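Long-range contact in uncharacterized protein BF1032 (PDB 3NRH), which is of unknown function but belongs to the DUF5063 family and folds as a predominantly alpha-helical protein with two chains in its assembly: residues I112-I123 against W153-L164. Numbering follows the deposited sequence.
Sequences ISEDLADIYQDI and WGQKLVNTMRAL
Trp-153 presents its indole to two isoleucines one helical turn apart, Ile-119 and Ile-123. The CD1 methyl of Ile-123 sits over one face, 3.5 Å from the centroid of the six-membered ring and 14° off its normal, a CH-pi contact suited to a broad, flat side chain. Ile-119 meets the pyrrole end obliquely: its CG2, anti to the backbone N, comes within 3.4 Å of Trp-153 CD1, while the other branch carries Ile-119 CD1 to 3.5 Å from Leu-157 CA. A beta-branched residue can thus serve two neighbours at once. Trp-153 NE1, buried here, has no hydrogen-bonding partner in the model. Helices 112-131 and 135-169, joined by a short connection, form an antiparallel helical hairpin, whose short segments cross at -146° with axes 9.3 Å apart; Phe-23 of helix 11-28 and Ala-53 of helix 35-54 pack against Ile-119 and Trp-153, respectively. At the far end Ile-112 splits its branches likewise, CG2 lying 3.6 Å from Thr-160 CG2 and CG1 resting on the small Ala-163, with CD1 against Leu-164. Thr-160 turns its hydroxyl back to Lys-156 O, so the hydroxyl is satisfied within its own helix. The polar border belongs to Lys-156, whose CD and CE pass slantwise over Asp-118 CB before a bend at chi4 (-61°) brings NZ 3.4 Å from Asp-118 OD2, a salt bridge whose hydrogen bond is weak. One water accepts from Lys-156 NZ and donates to both Asp-118 OD2 and Asp-115 OD1, while Tyr-76 and Tyr-93 bind the other carboxylate oxygens of Asp-118 and Asp-115, respectively.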
loop_
_atom_site.group_PDB
_atom_site.type_symbol
_atom_site.label_atom_id
_atom_site.label_comp_id
_atom_site.label_asym_id
_atom_site.label_seq_id
_atom_site.Cartn_x
_atom_site.Cartn_y
_atom_site.Cartn_z
ATOM N N ILE A 112 -7.460 12.702 7.556
ATOM C CA ILE A 112 -7.511 11.815 6.400
ATOM C C ILE A 112 -8.213 12.521 5.237
ATOM O O ILE A 112 -7.772 12.442 4.091
ATOM C CB ILE A 112 -8.276 10.518 6.735
ATOM C CG1 ILE A 112 -7.534 9.742 7.831
ATOM C CG2 ILE A 112 -8.432 9.667 5.481
ATOM C CD1 ILE A 112 -8.303 8.532 8.368
ATOM N N SER A 113 -9.301 13.223 5.535
ATOM C CA SER A 113 -10.051 13.918 4.494
ATOM C C SER A 113 -9.187 14.892 3.693
ATOM O O SER A 113 -9.323 14.983 2.474
ATOM C CB SER A 113 -11.242 14.660 5.111
ATOM O OG SER A 113 -10.807 15.599 6.075
ATOM N N GLU A 114 -8.292 15.611 4.368
ATOM C CA GLU A 114 -7.431 16.562 3.681
ATOM C C GLU A 114 -6.403 15.833 2.830
ATOM O O GLU A 114 -6.122 16.250 1.707
ATOM C CB GLU A 114 -6.725 17.479 4.684
ATOM C CG GLU A 114 -6.095 18.696 4.033
ATOM C CD GLU A 114 -5.452 19.633 5.036
ATOM O OE1 GLU A 114 -6.074 19.898 6.086
ATOM O OE2 GLU A 114 -4.331 20.112 4.767
ATOM N N ASP A 115 -5.838 14.751 3.364
ATOM C CA ASP A 115 -4.861 13.960 2.619
ATOM C C ASP A 115 -5.493 13.430 1.334
ATOM O O ASP A 115 -4.911 13.540 0.250
ATOM C CB ASP A 115 -4.376 12.752 3.432
ATOM C CG ASP A 115 -3.458 13.137 4.576
ATOM O OD1 ASP A 115 -2.474 13.866 4.336
ATOM O OD2 ASP A 115 -3.713 12.691 5.716
ATOM N N LEU A 116 -6.678 12.838 1.463
ATOM C CA LEU A 116 -7.366 12.285 0.302
ATOM C C LEU A 116 -7.707 13.357 -0.725
ATOM O O LEU A 116 -7.530 13.145 -1.923
ATOM C CB LEU A 116 -8.632 11.536 0.733
ATOM C CG LEU A 116 -8.375 10.270 1.555
ATOM C CD1 LEU A 116 -9.703 9.675 2.024
ATOM C CD2 LEU A 116 -7.601 9.262 0.714
ATOM N N ALA A 117 -8.188 14.509 -0.263
ATOM C CA ALA A 117 -8.526 15.592 -1.180
ATOM C C ALA A 117 -7.263 16.086 -1.889
ATOM O O ALA A 117 -7.298 16.414 -3.076
ATOM C CB ALA A 117 -9.206 16.736 -0.420
ATOM N N ASP A 118 -6.143 16.128 -1.166
ATOM C CA ASP A 118 -4.879 16.563 -1.761
ATOM C C ASP A 118 -4.430 15.597 -2.856
ATOM O O ASP A 118 -4.015 16.022 -3.932
ATOM C CB ASP A 118 -3.773 16.666 -0.702
ATOM C CG ASP A 118 -3.912 17.894 0.176
ATOM O OD1 ASP A 118 -4.742 18.773 -0.141
ATOM O OD2 ASP A 118 -3.179 17.985 1.185
ATOM N N ILE A 119 -4.504 14.297 -2.578
ATOM C CA ILE A 119 -4.104 13.288 -3.561
ATOM C C ILE A 119 -5.035 13.411 -4.768
ATOM O O ILE A 119 -4.592 13.388 -5.918
ATOM C CB ILE A 119 -4.200 11.868 -2.955
ATOM C CG1 ILE A 119 -3.217 11.745 -1.784
ATOM C CG2 ILE A 119 -3.912 10.811 -4.018
ATOM C CD1 ILE A 119 -3.391 10.467 -0.978
ATOM N N TYR A 120 -6.324 13.564 -4.487
ATOM C CA TYR A 120 -7.346 13.712 -5.521
ATOM C C TYR A 120 -7.013 14.874 -6.461
ATOM O O TYR A 120 -7.180 14.765 -7.675
ATOM C CB TYR A 120 -8.712 13.949 -4.860
ATOM C CG TYR A 120 -9.851 14.229 -5.821
ATOM C CD1 TYR A 120 -10.581 13.186 -6.398
ATOM C CD2 TYR A 120 -10.209 15.537 -6.138
ATOM C CE1 TYR A 120 -11.644 13.447 -7.273
ATOM C CE2 TYR A 120 -11.266 15.809 -7.007
ATOM C CZ TYR A 120 -11.979 14.762 -7.572
ATOM O OH TYR A 120 -13.011 15.036 -8.447
ATOM N N GLN A 121 -6.544 15.990 -5.908
ATOM C CA GLN A 121 -6.208 17.130 -6.746
ATOM C C GLN A 121 -5.209 16.736 -7.829
ATOM O O GLN A 121 -5.378 17.088 -8.994
ATOM C CB GLN A 121 -5.637 18.273 -5.907
ATOM C CG GLN A 121 -5.501 19.583 -6.674
ATOM C CD GLN A 121 -4.983 20.711 -5.805
ATOM O OE1 GLN A 121 -5.429 20.888 -4.672
ATOM N NE2 GLN A 121 -4.047 21.490 -6.337
ATOM N N ASP A 122 -4.162 16.013 -7.457
ATOM C CA ASP A 122 -3.177 15.607 -8.457
ATOM C C ASP A 122 -3.697 14.538 -9.411
ATOM O O ASP A 122 -3.488 14.628 -10.619
ATOM C CB ASP A 122 -1.895 15.112 -7.791
ATOM C CG ASP A 122 -0.814 16.181 -7.752
ATOM O OD1 ASP A 122 -0.431 16.689 -8.833
ATOM O OD2 ASP A 122 -0.346 16.513 -6.646
ATOM N N ILE A 123 -4.384 13.535 -8.880
ATOM C CA ILE A 123 -4.893 12.456 -9.729
ATOM C C ILE A 123 -6.002 12.922 -10.677
ATOM O O ILE A 123 -5.979 12.610 -11.868
ATOM C CB ILE A 123 -5.422 11.280 -8.881
ATOM C CG1 ILE A 123 -4.342 10.829 -7.889
ATOM C CG2 ILE A 123 -5.814 10.110 -9.792
ATOM C CD1 ILE A 123 -3.047 10.390 -8.547
ATOM N N TRP A 153 2.375 13.678 -3.212
ATOM C CA TRP A 153 1.218 12.782 -3.146
ATOM C C TRP A 153 1.522 11.368 -2.651
ATOM O O TRP A 153 0.735 10.795 -1.895
ATOM C CB TRP A 153 0.485 12.757 -4.509
ATOM C CG TRP A 153 0.060 11.383 -4.997
ATOM C CD1 TRP A 153 -0.548 10.395 -4.266
ATOM C CD2 TRP A 153 0.249 10.843 -6.304
ATOM N NE1 TRP A 153 -0.734 9.278 -5.035
ATOM C CE2 TRP A 153 -0.256 9.523 -6.291
ATOM C CE3 TRP A 153 0.798 11.344 -7.490
ATOM C CZ2 TRP A 153 -0.226 8.702 -7.413
ATOM C CZ3 TRP A 153 0.826 10.525 -8.600
ATOM C CH2 TRP A 153 0.319 9.221 -8.554
ATOM N N GLY A 154 2.648 10.805 -3.078
ATOM C CA GLY A 154 3.010 9.467 -2.646
ATOM C C GLY A 154 3.085 9.332 -1.132
ATOM O O GLY A 154 2.596 8.352 -0.568
ATOM N N GLN A 155 3.696 10.311 -0.469
ATOM C CA GLN A 155 3.821 10.264 0.984
ATOM C C GLN A 155 2.451 10.419 1.643
ATOM O O GLN A 155 2.155 9.754 2.632
ATOM C CB GLN A 155 4.768 11.358 1.482
ATOM C CG GLN A 155 5.154 11.224 2.958
ATOM C CD GLN A 155 6.024 10.008 3.231
ATOM O OE1 GLN A 155 7.086 9.842 2.624
ATOM N NE2 GLN A 155 5.582 9.153 4.152
ATOM N N LYS A 156 1.615 11.293 1.093
ATOM C CA LYS A 156 0.281 11.492 1.648
ATOM C C LYS A 156 -0.525 10.200 1.547
ATOM O O LYS A 156 -1.301 9.874 2.443
ATOM C CB LYS A 156 -0.444 12.618 0.911
ATOM C CG LYS A 156 0.144 13.997 1.172
ATOM C CD LYS A 156 -0.591 15.068 0.391
ATOM C CE LYS A 156 0.002 16.452 0.639
ATOM N NZ LYS A 156 -0.077 16.855 2.067
ATOM N N LEU A 157 -0.323 9.460 0.460
ATOM C CA LEU A 157 -1.025 8.202 0.248
ATOM C C LEU A 157 -0.641 7.173 1.316
ATOM O O LEU A 157 -1.512 6.563 1.938
ATOM C CB LEU A 157 -0.715 7.658 -1.164
ATOM C CG LEU A 157 -1.462 6.388 -1.603
ATOM C CD1 LEU A 157 -1.383 6.237 -3.111
ATOM C CD2 LEU A 157 -0.870 5.160 -0.922
ATOM N N VAL A 158 0.657 6.979 1.543
ATOM C CA VAL A 158 1.080 6.007 2.548
ATOM C C VAL A 158 0.673 6.426 3.963
ATOM O O VAL A 158 0.313 5.579 4.786
ATOM C CB VAL A 158 2.604 5.750 2.488
ATOM C CG1 VAL A 158 2.956 5.063 1.174
ATOM C CG2 VAL A 158 3.366 7.046 2.620
ATOM N N ASN A 159 0.717 7.726 4.247
ATOM C CA ASN A 159 0.318 8.221 5.567
ATOM C C ASN A 159 -1.166 7.942 5.781
ATOM O O ASN A 159 -1.583 7.523 6.862
ATOM C CB ASN A 159 0.556 9.730 5.696
ATOM C CG ASN A 159 2.027 10.095 5.743
ATOM O OD1 ASN A 159 2.881 9.257 6.024
ATOM N ND2 ASN A 159 2.326 11.363 5.483
ATOM N N THR A 160 -1.960 8.168 4.740
ATOM C CA THR A 160 -3.399 7.946 4.816
ATOM C C THR A 160 -3.715 6.466 4.975
ATOM O O THR A 160 -4.646 6.095 5.688
ATOM C CB THR A 160 -4.111 8.481 3.558
ATOM O OG1 THR A 160 -3.837 9.880 3.421
ATOM C CG2 THR A 160 -5.615 8.281 3.668
HETATM N N MSE A 161 -2.945 5.619 4.298
HETATM C CA MSE A 161 -3.144 4.180 4.398
HETATM C C MSE A 161 -2.934 3.729 5.837
HETATM O O MSE A 161 -3.679 2.892 6.352
HETATM C CB MSE A 161 -2.155 3.437 3.506
HETATM C CG MSE A 161 -2.681 3.103 2.138
HETATM SE SE MSE A 161 -1.412 1.978 1.219
HETATM C CE MSE A 161 -1.871 0.303 2.038
ATOM N N ARG A 162 -1.910 4.286 6.478
ATOM C CA ARG A 162 -1.601 3.935 7.860
ATOM C C ARG A 162 -2.751 4.374 8.755
ATOM O O ARG A 162 -3.213 3.618 9.612
ATOM C CB ARG A 162 -0.318 4.627 8.330
ATOM C CG ARG A 162 0.166 4.116 9.687
ATOM C CD ARG A 162 0.900 5.174 10.511
ATOM N NE ARG A 162 1.934 5.882 9.761
ATOM C CZ ARG A 162 1.732 7.020 9.102
ATOM N NH1 ARG A 162 0.530 7.590 9.098
ATOM N NH2 ARG A 162 2.734 7.591 8.447
ATOM N N ALA A 163 -3.206 5.604 8.554
ATOM C CA ALA A 163 -4.305 6.140 9.344
ATOM C C ALA A 163 -5.557 5.284 9.175
ATOM O O ALA A 163 -6.163 4.863 10.162
ATOM C CB ALA A 163 -4.592 7.576 8.933
ATOM N N LEU A 164 -5.939 5.023 7.927
ATOM C CA LEU A 164 -7.120 4.210 7.631
ATOM C C LEU A 164 -6.987 2.782 8.141
ATOM O O LEU A 164 -7.973 2.177 8.563
ATOM C CB LEU A 164 -7.396 4.197 6.123
ATOM C CG LEU A 164 -7.925 5.520 5.552
ATOM C CD1 LEU A 164 -7.980 5.449 4.041
ATOM C CD2 LEU A 164 -9.304 5.803 6.127
HETATM O O HOH W 1 -0.065 13.228 5.335
HETATM O O HOH W 2 -2.329 16.544 3.658
#